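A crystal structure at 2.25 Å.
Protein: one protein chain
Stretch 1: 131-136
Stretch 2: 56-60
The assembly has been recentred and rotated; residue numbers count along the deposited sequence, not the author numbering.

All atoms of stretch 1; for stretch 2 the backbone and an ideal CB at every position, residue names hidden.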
# COMPACT_ATOMS: atom_id res chain seq x y z
N GLY A 131 46.36 -2.58 6.26
CA GLY A 131 46.61 -4.01 6.36
C GLY A 131 47.86 -4.45 5.62
O GLY A 131 48.30 -3.81 4.64
N GLY A 132 48.43 -5.55 6.10
CA GLY A 132 49.59 -6.17 5.43
C GLY A 132 49.36 -7.65 5.45
O GLY A 132 48.47 -8.16 4.79
N SER A 133 50.14 -8.35 6.27
CA SER A 133 49.88 -9.75 6.54
C SER A 133 48.60 -9.85 7.38
O SER A 133 47.79 -10.74 7.16
CB SER A 133 51.04 -10.39 7.31
OG SER A 133 52.13 -10.55 6.43
N ASP A 134 48.43 -8.88 8.29
CA ASP A 134 47.29 -8.81 9.16
C ASP A 134 46.48 -7.51 8.93
O ASP A 134 46.81 -6.71 8.05
CB ASP A 134 47.74 -8.85 10.62
CG ASP A 134 48.68 -9.98 10.94
OD1 ASP A 134 48.61 -11.05 10.29
OD2 ASP A 134 49.50 -9.76 11.86
N ILE A 135 45.44 -7.30 9.77
CA ILE A 135 44.80 -6.01 9.83
C ILE A 135 45.47 -5.13 10.89
O ILE A 135 45.22 -5.24 12.10
CB ILE A 135 43.30 -6.16 10.12
CG1 ILE A 135 42.61 -7.09 9.11
CG2 ILE A 135 42.64 -4.79 10.17
CD1 ILE A 135 42.70 -6.63 7.68
N ASP A 136 46.35 -4.25 10.43
CA ASP A 136 47.03 -3.31 11.32
C ASP A 136 46.07 -2.32 11.99
O ASP A 136 46.20 -2.02 13.16
CB ASP A 136 48.07 -2.53 10.52
CG ASP A 136 49.21 -3.42 10.04
OD1 ASP A 136 49.05 -4.00 8.93
OD2 ASP A 136 50.25 -3.49 10.77
N UNK A 56 38.69 -8.56 0.08
CA UNK A 56 39.42 -9.12 1.17
C UNK A 56 40.66 -8.31 1.50
O UNK A 56 41.41 -7.87 0.63
CB UNK A 56 39.80 -10.57 0.85
N UNK A 57 40.89 -8.12 2.79
CA UNK A 57 42.07 -7.48 3.29
C UNK A 57 42.72 -8.32 4.35
O UNK A 57 42.01 -9.06 5.07
CB UNK A 57 41.74 -6.09 3.83
N UNK A 58 44.05 -8.19 4.49
CA UNK A 58 44.85 -9.06 5.38
C UNK A 58 44.80 -10.47 4.83
O UNK A 58 44.79 -10.62 3.60
CB UNK A 58 44.34 -9.02 6.82
N UNK A 59 44.70 -11.49 5.69
CA UNK A 59 44.70 -12.89 5.27
C UNK A 59 43.56 -13.65 5.91
O UNK A 59 43.27 -13.47 7.08
CB UNK A 59 46.03 -13.56 5.62
N UNK A 60 42.91 -14.50 5.12
CA UNK A 60 41.80 -15.30 5.62
C UNK A 60 42.20 -16.77 5.72
O UNK A 60 42.85 -17.29 4.80
CB UNK A 60 40.58 -15.14 4.72

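Position 56 is extended, and no atom of stretch 1 lies within 5.5 Å of its ideal CB, so many residues would serve; beta-branched ones suit a strand. The residue is Thr 56, out of contact with stretch 1.

At position 57 the backbone is still extended (-129°/152°), and CA-to-CB points sideways relative to stretch 1. What stretch 1 offers here is a methyl group: CD1 of Ile 135 lies 4.0 Å from the ideal CB of position 57. An apolar side chain would suit, whether aliphatic or aromatic, since even its first carbon could pack against that methyl, while the sideways direction leaves a longer chain free to continue elsewhere. The residue is Phe 57. Its CB meets Ile 135 CD1 at 4.0 Å, an apolar contact, but with chi1 at -53° the ring leads away from stretch 1. The backbone shares in the packing, for Phe 57 O is 3.6 Å from Ile 135 CD1.

Position 58 is the most constrained. Its phi of 66° and psi of -141° already favour glycine, and the surroundings agree: an ideal CB would sit 3.0 Å from CD1 of Ile 135 and 3.4 Å from C of Asp 134, both tight for carbon against carbon. Neither a small nor a large side chain fits comfortably. The deposited residue is Gly 58, and its bare backbone lets the two stretches come close, with its CA 4.5 Å from the CA of Asp 134. Gly 132 O lies 3.8 Å from Gly 58 CA, and Ile 135 CD1 is 3.8 Å from Gly 58 N. The turn of stretch 1 beside it is held by its own hydrogen bond, Gly 132 N to Asp 134 O at 2.8 Å; no hydrogen bond joins the two stretches.

At position 59 the angles return to the extended region (-131°/138°). CA-to-CB points sideways, and the ideal CB of position 59 is 3.7 Å from Ser 133 O. A small residue fits easily, and a polar one with a donor could also be considered near that oxygen. The residue is Ala 59, whose methyl lies beside the carbonyl without bonding to it; its N is 3.5 Å from Ser 133 O, a contact but not a hydrogen bond.

Position 60 is again out of reach, so many side chains would serve. Met 60 occupies it, with all three chi angles in m, and does not touch stretch 1.

Stretch 2 (56-60) TFGAM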
# COMPACT_ATOMS: atom_id res chain seq x y z
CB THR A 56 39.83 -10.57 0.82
OG1 THR A 56 38.65 -11.36 0.59
CG2 THR A 56 40.59 -11.18 1.99
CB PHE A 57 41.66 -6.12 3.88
CG PHE A 57 40.88 -5.28 2.91
CD1 PHE A 57 41.52 -4.67 1.83
CD2 PHE A 57 39.52 -5.16 3.03
CE1 PHE A 57 40.79 -3.94 0.90
CE2 PHE A 57 38.80 -4.44 2.13
CZ PHE A 57 39.43 -3.83 1.06
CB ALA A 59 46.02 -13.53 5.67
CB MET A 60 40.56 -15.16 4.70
CG MET A 60 40.02 -13.74 4.64
SD MET A 60 39.24 -13.28 6.18
CE MET A 60 37.65 -14.10 6.00
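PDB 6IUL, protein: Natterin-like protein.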